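Local coordinates for protein lipoxygenase (Cyanothece sp., PDB 5EK8) that probably inserts molecular oxygen into polyunsaturated fatty acids at a non-heme iron centre, acting as a 9R-lipoxygenase, at residues Lys36-Thr41 with Val133-Ile138; Glu72-Asp77 with Arg118-Arg123; Ile345-Ala350 with Ala585-Ala590; Thr286-His291 with Ala590-Ser595. One frame throughout, in Å; residues are numbered along the deposited sequence.

Contact 1: residues Lys36-Thr41 with Val133-Ile138; sequences KQVSKT and VYTNRI
S39 and N136 carry this contact, where the loop leaving helix 24-36 lies across strand 132-143, an outermost strand of a four-strand antiparallel sheet that probably belongs to the PLAT-like part of the enzyme. Hydrogen bonding amounts to a single backbone bond: S39 N donates to N136 O at 2.9 Å. It is nearly straight at the hydrogen (172°), yet the donor stands above the plane of the carbonyl, 63° out of it. The rest is van der Waals packing. S39 CB rests against N136 CB at 3.6 Å, and S39 OG lies beside I138 CG1 at 3.8 Å. The side chains of N136 and T41 cross at about a right angle, N136 ND2 lying 3.4 Å from T41 CB. V38 CG1 and T135 CG2, each anti to its own backbone N, meet methyl to methyl at 3.8 Å. R137 lends the base of its side chain, CB lying 3.5 Å from Q37 O, while its guanidinium turns to a salt bridge with D121. An alanine at N136 would probably leave T41 without the amide it packs on. One bond and a handful of van der Waals contacts imply a loop laid along the edge strand.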
loop_
_atom_site.group_PDB
_atom_site.type_symbol
_atom_site.label_atom_id
_atom_site.label_comp_id
_atom_site.label_asym_id
_atom_site.label_seq_id
_atom_site.Cartn_x
_atom_site.Cartn_y
_atom_site.Cartn_z
ATOM N N LYS A 36 22.674 -13.559 1.599
ATOM C CA LYS A 36 23.735 -13.001 0.757
ATOM C C LYS A 36 23.626 -11.481 0.649
ATOM O O LYS A 36 24.617 -10.788 0.426
ATOM C CB LYS A 36 23.707 -13.601 -0.652
ATOM C CG LYS A 36 23.486 -15.099 -0.731
ATOM C CD LYS A 36 24.764 -15.910 -0.617
ATOM C CE LYS A 36 24.516 -17.343 -1.078
ATOM N NZ LYS A 36 25.772 -18.107 -1.305
ATOM N N GLN A 37 22.411 -10.967 0.804
ATOM C CA GLN A 37 22.166 -9.542 0.631
ATOM C C GLN A 37 22.504 -8.763 1.898
ATOM O O GLN A 37 22.139 -7.595 2.045
ATOM C CB GLN A 37 20.715 -9.306 0.212
ATOM C CG GLN A 37 20.403 -9.843 -1.177
ATOM C CD GLN A 37 18.955 -9.643 -1.575
ATOM O OE1 GLN A 37 18.077 -9.523 -0.722
ATOM N NE2 GLN A 37 18.698 -9.604 -2.881
ATOM N N VAL A 38 23.217 -9.418 2.807
ATOM C CA VAL A 38 23.736 -8.756 3.993
ATOM C C VAL A 38 25.212 -8.442 3.786
ATOM O O VAL A 38 26.004 -9.335 3.487
ATOM C CB VAL A 38 23.562 -9.621 5.258
ATOM C CG1 VAL A 38 24.162 -8.919 6.467
ATOM C CG2 VAL A 38 22.100 -9.936 5.491
ATOM N N SER A 39 25.581 -7.172 3.923
ATOM C CA SER A 39 26.975 -6.775 3.761
ATOM C C SER A 39 27.698 -6.770 5.106
ATOM O O SER A 39 27.264 -6.120 6.061
ATOM C CB SER A 39 27.076 -5.401 3.101
ATOM O OG SER A 39 28.425 -5.064 2.830
ATOM N N LYS A 40 28.792 -7.516 5.176
ATOM C CA LYS A 40 29.602 -7.577 6.381
ATOM C C LYS A 40 30.106 -6.191 6.713
ATOM O O LYS A 40 30.845 -5.600 5.930
ATOM C CB LYS A 40 30.779 -8.535 6.198
ATOM C CG LYS A 40 30.394 -9.968 5.870
ATOM C CD LYS A 40 30.084 -10.155 4.390
ATOM C CE LYS A 40 29.621 -11.578 4.098
ATOM N NZ LYS A 40 28.425 -11.975 4.901
ATOM N N THR A 41 29.708 -5.662 7.863
ATOM C CA THR A 41 30.150 -4.326 8.234
ATOM C C THR A 41 31.633 -4.351 8.602
ATOM O O THR A 41 32.053 -5.063 9.514
ATOM C CB THR A 41 29.318 -3.741 9.395
ATOM O OG1 THR A 41 30.059 -3.817 10.618
ATOM C CG2 THR A 41 27.992 -4.483 9.537
ATOM N N VAL A 133 20.727 -1.640 15.921
ATOM C CA VAL A 133 21.604 -2.574 15.222
ATOM C C VAL A 133 21.607 -2.259 13.731
ATOM O O VAL A 133 20.566 -2.306 13.074
ATOM C CB VAL A 133 21.177 -4.038 15.441
ATOM C CG1 VAL A 133 21.976 -4.974 14.539
ATOM C CG2 VAL A 133 21.345 -4.417 16.903
ATOM N N TYR A 134 22.785 -1.936 13.208
ATOM C CA TYR A 134 22.925 -1.525 11.816
ATOM C C TYR A 134 23.358 -2.687 10.923
ATOM O O TYR A 134 24.430 -3.263 11.102
ATOM C CB TYR A 134 23.922 -0.367 11.706
ATOM C CG TYR A 134 23.415 0.934 12.294
ATOM C CD1 TYR A 134 22.682 1.827 11.521
ATOM C CD2 TYR A 134 23.664 1.266 13.621
ATOM C CE1 TYR A 134 22.214 3.018 12.048
ATOM C CE2 TYR A 134 23.198 2.456 14.162
ATOM C CZ TYR A 134 22.473 3.330 13.370
ATOM O OH TYR A 134 22.003 4.518 13.893
ATOM N N THR A 135 22.514 -3.017 9.954
ATOM C CA THR A 135 22.767 -4.143 9.068
ATOM C C THR A 135 22.941 -3.681 7.628
ATOM O O THR A 135 21.981 -3.260 6.987
ATOM C CB THR A 135 21.624 -5.157 9.132
ATOM O OG1 THR A 135 21.214 -5.326 10.496
ATOM C CG2 THR A 135 22.065 -6.488 8.551
ATOM N N ASN A 136 24.167 -3.778 7.120
ATOM C CA ASN A 136 24.503 -3.231 5.807
ATOM C C ASN A 136 23.993 -4.068 4.640
ATOM O O ASN A 136 23.640 -5.238 4.797
ATOM C CB ASN A 136 26.018 -3.062 5.667
ATOM C CG ASN A 136 26.593 -2.071 6.662
ATOM O OD1 ASN A 136 25.853 -1.333 7.316
ATOM N ND2 ASN A 136 27.923 -2.040 6.771
ATOM N N ARG A 137 23.971 -3.440 3.468
ATOM C CA ARG A 137 23.553 -4.064 2.218
ATOM C C ARG A 137 24.192 -3.290 1.069
ATOM O O ARG A 137 24.228 -2.058 1.090
ATOM C CB ARG A 137 22.027 -4.067 2.088
ATOM C CG ARG A 137 21.516 -4.255 0.666
ATOM C CD ARG A 137 20.182 -3.536 0.453
ATOM N NE ARG A 137 19.822 -3.489 -0.963
ATOM C CZ ARG A 137 19.942 -2.415 -1.738
ATOM N NH1 ARG A 137 20.394 -1.275 -1.240
ATOM N NH2 ARG A 137 19.599 -2.480 -3.016
ATOM N N ILE A 138 24.705 -4.001 0.071
ATOM C CA ILE A 138 25.384 -3.340 -1.039
ATOM C C ILE A 138 24.383 -2.734 -2.019
ATOM O O ILE A 138 23.661 -3.447 -2.718
ATOM C CB ILE A 138 26.316 -4.306 -1.783
ATOM C CG1 ILE A 138 27.493 -4.682 -0.882
ATOM C CG2 ILE A 138 26.813 -3.679 -3.086
ATOM C CD1 ILE A 138 28.461 -5.651 -1.512
#

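Contact 2: residues Glu72-Asp77 with Arg118-Arg123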
loop_
_atom_site.group_PDB
_atom_site.type_symbol
_atom_site.label_atom_id
_atom_site.label_comp_id
_atom_site.label_asym_id
_atom_site.label_seq_id
_atom_site.Cartn_x
_atom_site.Cartn_y
_atom_site.Cartn_z
ATOM N N GLU A 72 26.746 5.690 3.083
ATOM C CA GLU A 72 28.025 5.062 3.386
ATOM C C GLU A 72 28.694 4.537 2.127
ATOM O O GLU A 72 28.045 3.980 1.241
ATOM C CB GLU A 72 27.851 3.936 4.410
ATOM C CG GLU A 72 27.631 4.434 5.831
ATOM C CD GLU A 72 27.342 3.316 6.819
ATOM O OE1 GLU A 72 27.928 2.220 6.680
ATOM O OE2 GLU A 72 26.524 3.536 7.738
ATOM N N LEU A 73 30.005 4.735 2.063
ATOM C CA LEU A 73 30.806 4.285 0.939
ATOM C C LEU A 73 31.953 3.418 1.429
ATOM O O LEU A 73 32.590 3.727 2.439
ATOM C CB LEU A 73 31.349 5.480 0.154
ATOM C CG LEU A 73 30.687 5.875 -1.165
ATOM C CD1 LEU A 73 29.179 5.726 -1.105
ATOM C CD2 LEU A 73 31.066 7.311 -1.488
ATOM N N GLU A 74 32.215 2.332 0.713
ATOM C CA GLU A 74 33.341 1.471 1.045
ATOM C C GLU A 74 34.299 1.355 -0.139
ATOM O O GLU A 74 33.882 1.111 -1.273
ATOM C CB GLU A 74 32.853 0.086 1.481
ATOM C CG GLU A 74 32.020 0.090 2.766
ATOM C CD GLU A 74 31.538 -1.301 3.180
ATOM O OE1 GLU A 74 31.641 -2.245 2.366
ATOM O OE2 GLU A 74 31.053 -1.449 4.324
ATOM N N VAL A 75 35.583 1.554 0.122
ATOM C CA VAL A 75 36.591 1.372 -0.910
ATOM C C VAL A 75 37.123 -0.055 -0.869
ATOM O O VAL A 75 37.623 -0.518 0.154
ATOM C CB VAL A 75 37.751 2.368 -0.757
ATOM C CG1 VAL A 75 38.954 1.913 -1.569
ATOM C CG2 VAL A 75 37.308 3.753 -1.183
ATOM N N TRP A 76 36.995 -0.749 -1.991
ATOM C CA TRP A 76 37.430 -2.131 -2.108
ATOM C C TRP A 76 38.394 -2.301 -3.266
ATOM O O TRP A 76 38.352 -1.549 -4.235
ATOM C CB TRP A 76 36.229 -3.059 -2.313
ATOM C CG TRP A 76 35.359 -3.227 -1.110
ATOM C CD1 TRP A 76 34.497 -2.311 -0.597
ATOM C CD2 TRP A 76 35.249 -4.393 -0.280
ATOM N NE1 TRP A 76 33.857 -2.825 0.508
ATOM C CE2 TRP A 76 34.303 -4.101 0.724
ATOM C CE3 TRP A 76 35.863 -5.650 -0.286
ATOM C CZ2 TRP A 76 33.955 -5.022 1.715
ATOM C CZ3 TRP A 76 35.512 -6.566 0.696
ATOM C CH2 TRP A 76 34.575 -6.243 1.687
ATOM N N ASP A 77 39.258 -3.298 -3.171
ATOM C CA ASP A 77 40.012 -3.735 -4.325
ATOM C C ASP A 77 39.270 -4.866 -5.011
ATOM O O ASP A 77 39.033 -5.924 -4.408
ATOM C CB ASP A 77 41.409 -4.198 -3.937
ATOM C CG ASP A 77 42.187 -4.711 -5.124
ATOM O OD1 ASP A 77 42.049 -5.904 -5.468
ATOM O OD2 ASP A 77 42.931 -3.916 -5.727
ATOM N N ARG A 118 31.905 1.024 -3.369
ATOM C CA ARG A 118 30.612 0.446 -3.038
ATOM C C ARG A 118 29.719 1.431 -2.296
ATOM O O ARG A 118 30.114 2.012 -1.283
ATOM C CB ARG A 118 30.784 -0.821 -2.200
ATOM C CG ARG A 118 31.595 -1.904 -2.882
ATOM C CD ARG A 118 31.433 -3.242 -2.184
ATOM N NE ARG A 118 32.383 -4.229 -2.684
ATOM C CZ ARG A 118 32.519 -5.454 -2.186
ATOM N NH1 ARG A 118 31.759 -5.849 -1.171
ATOM N NH2 ARG A 118 33.414 -6.285 -2.703
ATOM N N VAL A 119 28.515 1.617 -2.825
ATOM C CA VAL A 119 27.472 2.360 -2.146
ATOM C C VAL A 119 26.721 1.384 -1.255
ATOM O O VAL A 119 26.194 0.365 -1.735
ATOM C CB VAL A 119 26.496 3.042 -3.134
ATOM C CG1 VAL A 119 25.502 3.913 -2.380
ATOM C CG2 VAL A 119 27.263 3.875 -4.164
ATOM N N ILE A 120 26.679 1.717 0.035
ATOM C CA ILE A 120 26.176 0.836 1.078
ATOM C C ILE A 120 24.860 1.315 1.699
ATOM O O ILE A 120 24.751 2.443 2.185
ATOM C CB ILE A 120 27.223 0.670 2.205
ATOM C CG1 ILE A 120 28.554 0.190 1.626
ATOM C CG2 ILE A 120 26.729 -0.299 3.274
ATOM C CD1 ILE A 120 28.455 -1.138 0.913
ATOM N N ASP A 121 23.872 0.426 1.677
ATOM C CA ASP A 121 22.573 0.631 2.307
ATOM C C ASP A 121 22.612 0.057 3.720
ATOM O O ASP A 121 23.561 -0.648 4.060
ATOM C CB ASP A 121 21.488 -0.063 1.482
ATOM C CG ASP A 121 20.178 0.676 1.492
ATOM O OD1 ASP A 121 19.819 1.240 2.546
ATOM O OD2 ASP A 121 19.502 0.678 0.440
ATOM N N ASN A 122 21.600 0.342 4.536
ATOM C CA ASN A 122 21.441 -0.379 5.803
ATOM C C ASN A 122 20.080 -0.203 6.479
ATOM O O ASN A 122 19.468 0.861 6.418
ATOM C CB ASN A 122 22.551 0.010 6.794
ATOM C CG ASN A 122 22.345 1.373 7.405
ATOM O OD1 ASN A 122 21.665 1.516 8.422
ATOM N ND2 ASN A 122 22.949 2.386 6.801
ATOM N N ARG A 123 19.618 -1.273 7.119
ATOM C CA ARG A 123 18.412 -1.250 7.935
ATOM C C ARG A 123 18.786 -1.207 9.414
ATOM O O ARG A 123 19.807 -1.763 9.821
ATOM C CB ARG A 123 17.547 -2.474 7.646
ATOM C CG ARG A 123 17.302 -2.720 6.175
ATOM C CD ARG A 123 16.445 -3.962 5.952
ATOM N NE ARG A 123 15.978 -4.045 4.570
ATOM C CZ ARG A 123 15.241 -5.037 4.079
ATOM N NH1 ARG A 123 14.869 -5.015 2.807
ATOM N NH2 ARG A 123 14.877 -6.050 4.855
#
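E72-E74 and R118-I120 pair as antiparallel neighbours, strands 72-79 and 115-126, in the middle of the four-strand sheet of the probable PLAT-like domain. E74 and R118 form a hydrogen-bonded pair, with E74 N to R118 O and R118 N to E74 O both 2.9 Å long; I120 N donates to E72 O two residues along. Between them L73 and V119 make a non-hydrogen-bonded pair, L73 CD1 touching V119 CG2. On the other face I120 CG1 packs on E74 CG at 3.7 Å, the two side chains crossing at about a right angle. Extended from CG to NE, the R118 chain runs over the W76 indole, CD above the five-membered ring as a CH-pi contact. Its guanidinium lies flat on the ring, planes 4° apart, CZ 3.5 Å from W76 CD2 in a cation-pi stack. At the indole's N-H, W76 NE1 donates to E74 OE1 at 2.9 Å, OE1 in the ring plane, the donor on the anti side of the carboxylate and tilted 30° from its plane. An alanine at W76 would probably leave R118 without its flat support and E74 OE1 without the indole donor. Stacked on the indole and salt-bridged through NE to E116, the R118 guanidinium is probably fixed in its turn and steadied in its charge.

Contact 3: residues Ile345-Ala350 with Ala585-Ala590; sequences IFRTAA and AYNSLA
R347 and Y586 join helix 337-377, the long helix of the lipoxygenase fold that also carries the iron ligands H359 and H364, to the loop between helices 577-581 and 608-623. The dense part of the contact is here. The R347 side chain, bent at chi3 (-63°), brings NE over the tyrosine ring near its rim, guanidinium and ring planes 11° apart. CD lies over the face as a CH-pi donor, 3.6 Å from the ring centroid. The same NE donates to the backbone oxygen Y586 O at 2.8 Å, so one residue supplies both a flat support and an acceptor. One helix position on, T348 presses its carbon side to the loop: CG2 sits 3.5 Å from N587 OD1, and CB lies 3.3 Å from S588 O. T348 OG1 instead turns back to I345 O, which also takes A349 N. N587 OD1 is close to R347 O and T348 N, yet bonded to neither: the first is another acceptor, the second badly angled. N587 ND2 donates to E580 O.

The looser side begins with L589 and A590, which point their side chains away from 345-350; L589 packs farther along the helix on L351 and E355. R347 remains partly exposed, whereas Y586 is buried, with Y249 and R253 also against it. At the far end the loop closes on itself: S588 OG donates to A590 O at 2.7 Å, from above the carbonyl plane.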
loop_
_atom_site.group_PDB
_atom_site.type_symbol
_atom_site.label_atom_id
_atom_site.label_comp_id
_atom_site.label_asym_id
_atom_site.label_seq_id
_atom_site.Cartn_x
_atom_site.Cartn_y
_atom_site.Cartn_z
ATOM N N ILE A 345 -26.764 -4.923 -4.698
ATOM C CA ILE A 345 -26.178 -4.067 -5.731
ATOM C C ILE A 345 -25.329 -2.951 -5.112
ATOM O O ILE A 345 -24.177 -2.724 -5.520
ATOM C CB ILE A 345 -27.262 -3.444 -6.633
ATOM C CG1 ILE A 345 -27.894 -4.521 -7.517
ATOM C CG2 ILE A 345 -26.660 -2.359 -7.509
ATOM C CD1 ILE A 345 -28.876 -3.986 -8.528
ATOM N N PHE A 346 -25.896 -2.272 -4.117
ATOM C CA PHE A 346 -25.140 -1.287 -3.359
ATOM C C PHE A 346 -23.862 -1.896 -2.809
ATOM O O PHE A 346 -22.792 -1.299 -2.926
ATOM C CB PHE A 346 -25.961 -0.716 -2.206
ATOM C CG PHE A 346 -25.237 0.348 -1.428
ATOM C CD1 PHE A 346 -25.295 1.672 -1.829
ATOM C CD2 PHE A 346 -24.488 0.026 -0.310
ATOM C CE1 PHE A 346 -24.623 2.656 -1.124
ATOM C CE2 PHE A 346 -23.816 1.005 0.398
ATOM C CZ PHE A 346 -23.887 2.321 -0.007
ATOM N N ARG A 347 -23.981 -3.079 -2.205
ATOM C CA ARG A 347 -22.820 -3.758 -1.630
ATOM C C ARG A 347 -21.700 -3.954 -2.646
ATOM O O ARG A 347 -20.523 -3.782 -2.329
ATOM C CB ARG A 347 -23.217 -5.115 -1.051
ATOM C CG ARG A 347 -23.688 -5.064 0.380
ATOM C CD ARG A 347 -23.648 -6.449 0.994
ATOM N NE ARG A 347 -24.559 -7.388 0.339
ATOM C CZ ARG A 347 -25.847 -7.511 0.644
ATOM N NH1 ARG A 347 -26.380 -6.751 1.594
ATOM N NH2 ARG A 347 -26.603 -8.388 -0.002
ATOM N N THR A 348 -22.073 -4.314 -3.868
ATOM C CA THR A 348 -21.086 -4.578 -4.907
ATOM C C THR A 348 -20.430 -3.285 -5.385
ATOM O O THR A 348 -19.210 -3.237 -5.606
ATOM C CB THR A 348 -21.710 -5.299 -6.108
ATOM O OG1 THR A 348 -22.808 -4.524 -6.607
ATOM C CG2 THR A 348 -22.208 -6.676 -5.699
ATOM N N ALA A 349 -21.233 -2.238 -5.548
ATOM C CA ALA A 349 -20.661 -0.942 -5.911
ATOM C C ALA A 349 -19.685 -0.488 -4.824
ATOM O O ALA A 349 -18.613 0.053 -5.114
ATOM C CB ALA A 349 -21.751 0.095 -6.129
ATOM N N ALA A 350 -20.052 -0.751 -3.574
ATOM C CA ALA A 350 -19.238 -0.358 -2.432
ATOM C C ALA A 350 -17.971 -1.195 -2.343
ATOM O O ALA A 350 -16.951 -0.731 -1.836
ATOM C CB ALA A 350 -20.037 -0.469 -1.147
ATOM N N ALA A 585 -22.584 -15.119 -2.845
ATOM C CA ALA A 585 -24.005 -14.788 -2.851
ATOM C C ALA A 585 -24.264 -13.412 -2.236
ATOM O O ALA A 585 -25.258 -12.748 -2.543
ATOM C CB ALA A 585 -24.794 -15.855 -2.115
ATOM N N TYR A 586 -23.355 -12.993 -1.365
ATOM C CA TYR A 586 -23.538 -11.788 -0.568
ATOM C C TYR A 586 -22.871 -10.572 -1.204
ATOM O O TYR A 586 -23.343 -9.440 -1.057
ATOM C CB TYR A 586 -22.987 -12.022 0.838
ATOM C CG TYR A 586 -22.964 -10.800 1.721
ATOM C CD1 TYR A 586 -24.132 -10.292 2.274
ATOM C CD2 TYR A 586 -21.768 -10.158 2.014
ATOM C CE1 TYR A 586 -24.109 -9.171 3.088
ATOM C CE2 TYR A 586 -21.734 -9.042 2.829
ATOM C CZ TYR A 586 -22.905 -8.553 3.367
ATOM O OH TYR A 586 -22.870 -7.435 4.172
ATOM N N ASN A 587 -21.781 -10.814 -1.921
ATOM C CA ASN A 587 -21.018 -9.720 -2.493
ATOM C C ASN A 587 -20.078 -10.134 -3.618
ATOM O O ASN A 587 -19.630 -11.275 -3.683
ATOM C CB ASN A 587 -20.215 -9.028 -1.396
ATOM C CG ASN A 587 -20.208 -7.521 -1.552
ATOM O OD1 ASN A 587 -20.555 -7.003 -2.613
ATOM N ND2 ASN A 587 -19.814 -6.810 -0.499
ATOM N N SER A 588 -19.804 -9.189 -4.510
ATOM C CA SER A 588 -18.826 -9.377 -5.574
ATOM C C SER A 588 -18.365 -8.016 -6.094
ATOM O O SER A 588 -18.871 -6.973 -5.668
ATOM C CB SER A 588 -19.405 -10.222 -6.707
ATOM O OG SER A 588 -20.646 -9.702 -7.140
ATOM N N LEU A 589 -17.401 -8.020 -7.007
ATOM C CA LEU A 589 -16.886 -6.771 -7.553
ATOM C C LEU A 589 -17.775 -6.256 -8.676
ATOM O O LEU A 589 -17.599 -5.129 -9.146
ATOM C CB LEU A 589 -15.450 -6.954 -8.046
ATOM C CG LEU A 589 -14.421 -7.214 -6.943
ATOM C CD1 LEU A 589 -13.072 -7.608 -7.531
ATOM C CD2 LEU A 589 -14.275 -5.989 -6.062
ATOM N N ALA A 590 -18.741 -7.077 -9.085
ATOM C CA ALA A 590 -19.688 -6.709 -10.134
ATOM C C ALA A 590 -20.829 -7.714 -10.248
ATOM O O ALA A 590 -20.772 -8.801 -9.675
ATOM C CB ALA A 590 -18.973 -6.580 -11.475
#

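Contact 4: residues Thr286-His291 with Ala590-Ser595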
loop_
_atom_site.group_PDB
_atom_site.type_symbol
_atom_site.label_atom_id
_atom_site.label_comp_id
_atom_site.label_asym_id
_atom_site.label_seq_id
_atom_site.Cartn_x
_atom_site.Cartn_y
_atom_site.Cartn_z
ATOM N N THR A 286 -17.677 -4.761 -21.330
ATOM C CA THR A 286 -18.803 -5.327 -22.065
ATOM C C THR A 286 -19.576 -6.394 -21.285
ATOM O O THR A 286 -20.734 -6.668 -21.596
ATOM C CB THR A 286 -18.339 -5.942 -23.392
ATOM O OG1 THR A 286 -17.378 -6.972 -23.128
ATOM C CG2 THR A 286 -17.712 -4.879 -24.278
ATOM N N GLU A 287 -18.948 -6.988 -20.275
ATOM C CA GLU A 287 -19.560 -8.111 -19.565
ATOM C C GLU A 287 -20.510 -7.675 -18.447
ATOM O O GLU A 287 -21.654 -8.126 -18.381
ATOM C CB GLU A 287 -18.480 -9.032 -18.980
ATOM C CG GLU A 287 -17.485 -9.588 -19.992
ATOM C CD GLU A 287 -16.234 -8.730 -20.128
ATOM O OE1 GLU A 287 -15.645 -8.353 -19.089
ATOM O OE2 GLU A 287 -15.839 -8.431 -21.276
ATOM N N HIS A 288 -20.035 -6.801 -17.566
ATOM C CA HIS A 288 -20.767 -6.486 -16.344
ATOM C C HIS A 288 -21.700 -5.287 -16.478
ATOM O O HIS A 288 -21.581 -4.484 -17.404
ATOM C CB HIS A 288 -19.788 -6.231 -15.195
ATOM C CG HIS A 288 -18.704 -7.257 -15.083
ATOM N ND1 HIS A 288 -17.418 -7.029 -15.522
ATOM C CD2 HIS A 288 -18.716 -8.518 -14.589
ATOM C CE1 HIS A 288 -16.683 -8.104 -15.299
ATOM N NE2 HIS A 288 -17.447 -9.022 -14.735
ATOM N N ASP A 289 -22.629 -5.180 -15.535
ATOM C CA ASP A 289 -23.514 -4.034 -15.448
ATOM C C ASP A 289 -22.865 -2.929 -14.623
ATOM O O ASP A 289 -21.913 -3.176 -13.884
ATOM C CB ASP A 289 -24.856 -4.434 -14.832
ATOM C CG ASP A 289 -25.629 -5.411 -15.694
ATOM O OD1 ASP A 289 -25.337 -5.513 -16.904
ATOM O OD2 ASP A 289 -26.536 -6.077 -15.157
ATOM N N LEU A 290 -23.390 -1.712 -14.758
ATOM C CA LEU A 290 -22.941 -0.573 -13.959
ATOM C C LEU A 290 -24.132 0.118 -13.316
ATOM O O LEU A 290 -25.125 0.403 -13.988
ATOM C CB LEU A 290 -22.169 0.427 -14.816
ATOM C CG LEU A 290 -20.688 0.656 -14.521
ATOM C CD1 LEU A 290 -20.200 1.893 -15.263
ATOM C CD2 LEU A 290 -20.445 0.783 -13.030
ATOM N N HIS A 291 -24.038 0.398 -12.020
ATOM C CA HIS A 291 -25.156 1.015 -11.315
ATOM C C HIS A 291 -24.773 2.273 -10.541
ATOM O O HIS A 291 -23.954 2.234 -9.620
ATOM C CB HIS A 291 -25.796 0.008 -10.358
ATOM C CG HIS A 291 -26.173 -1.287 -11.009
ATOM N ND1 HIS A 291 -27.300 -1.426 -11.792
ATOM C CD2 HIS A 291 -25.571 -2.499 -10.995
ATOM C CE1 HIS A 291 -27.373 -2.669 -12.233
ATOM N NE2 HIS A 291 -26.334 -3.340 -11.769
ATOM N N ALA A 590 -18.741 -7.077 -9.085
ATOM C CA ALA A 590 -19.688 -6.709 -10.134
ATOM C C ALA A 590 -20.829 -7.714 -10.248
ATOM O O ALA A 590 -20.772 -8.801 -9.675
ATOM C CB ALA A 590 -18.973 -6.580 -11.475
ATOM N N LEU A 591 -21.863 -7.339 -10.997
ATOM C CA LEU A 591 -22.971 -8.240 -11.305
ATOM C C LEU A 591 -23.228 -8.254 -12.813
ATOM O O LEU A 591 -22.674 -7.435 -13.552
ATOM C CB LEU A 591 -24.234 -7.826 -10.549
ATOM C CG LEU A 591 -24.170 -7.840 -9.016
ATOM C CD1 LEU A 591 -25.505 -7.436 -8.412
ATOM C CD2 LEU A 591 -23.748 -9.200 -8.492
ATOM N N ARG A 592 -24.066 -9.178 -13.272
ATOM C CA ARG A 592 -24.278 -9.357 -14.705
ATOM C C ARG A 592 -25.752 -9.489 -15.086
ATOM O O ARG A 592 -26.611 -9.692 -14.230
ATOM C CB ARG A 592 -23.515 -10.592 -15.203
ATOM C CG ARG A 592 -22.023 -10.562 -14.910
ATOM C CD ARG A 592 -21.262 -11.707 -15.574
ATOM N NE ARG A 592 -21.588 -13.017 -15.019
ATOM C CZ ARG A 592 -22.235 -13.966 -15.690
ATOM N NH1 ARG A 592 -22.619 -13.743 -16.940
ATOM N NH2 ARG A 592 -22.492 -15.137 -15.119
ATOM N N ASN A 593 -26.019 -9.356 -16.383
ATOM C CA ASN A 593 -27.316 -9.662 -16.990
ATOM C C ASN A 593 -28.539 -9.040 -16.321
ATOM O O ASN A 593 -29.603 -9.651 -16.272
ATOM C CB ASN A 593 -27.497 -11.175 -17.051
ATOM C CG ASN A 593 -26.454 -11.849 -17.918
ATOM O OD1 ASN A 593 -25.805 -12.808 -17.500
ATOM N ND2 ASN A 593 -26.283 -11.345 -19.135
ATOM N N GLY A 594 -28.388 -7.815 -15.828
ATOM C CA GLY A 594 -29.500 -7.093 -15.234
ATOM C C GLY A 594 -29.320 -6.886 -13.747
ATOM O O GLY A 594 -29.952 -6.009 -13.157
ATOM N N SER A 595 -28.477 -7.723 -13.145
ATOM C CA SER A 595 -28.135 -7.645 -11.724
ATOM C C SER A 595 -29.323 -7.867 -10.793
ATOM O O SER A 595 -29.170 -7.834 -9.572
ATOM C CB SER A 595 -27.495 -6.292 -11.400
ATOM O OG SER A 595 -26.354 -6.055 -12.200
HETATM O O HOH W 1 -21.814 -4.391 -11.137
#
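D289 grips the tip of the 590-595 loop through one oxygen. OD2 accepts G594 N at 2.6 Å on its syn lone pair and S595 OG at 3.0 Å on its anti lone pair. That hydroxyl is in turn an acceptor: H291 NE2 reaches S595 OG at 2.7 Å, the oxygen lying in the imidazole plane, so imidazole, hydroxyl and carboxylate form a short chain. ND1 on the ring's other side is hydrogen-bonded to S313. The loop tip is a type I' turn from R592 to S595, closed by S595 N to R592 O, and the backbone angles of G594 would jam a CB against the preceding carbonyl oxygen.

Beside the carboxylate, D289 N donates to L591 O at 3.0 Å, and a water links D289 O to L591 N. Outward lies the packing: A590 CB touches H288 CG and CD2 at 3.7 Å, and R592 CG comes to 3.9 Å from H288 CD2. The imidazole of H288 is fixed by D285, a sodium ligand, at ND1 and by E610 at NE2, which places this edge of the contact near the bound sodium. The chemistry implies that directed bonds fix the tip while H288, A590 and R592 pack beside it.

How the contacts relate
The four contacts fall into two pairs on opposite sides of the molecule's centre. Contacts 1 and 2 share the four-strand sheet: contact 2 is buried in its middle and contact 1 lies at its outer strand, partly exposed, and the R137-D121 salt bridge joins them. Contacts 3 and 4, about 11 Å apart between centres, share A590, and I345 packs against H291, L591 and S595 to connect them. Contact 3 is the buried one and contact 4 sits nearer the surface. Regular strand pairing with a cation-pi stack thus serves contact 2, ring and carbonyl support serves contact 3, contact 1 has one backbone bond and packing, and a shared carboxylate holds contact 4.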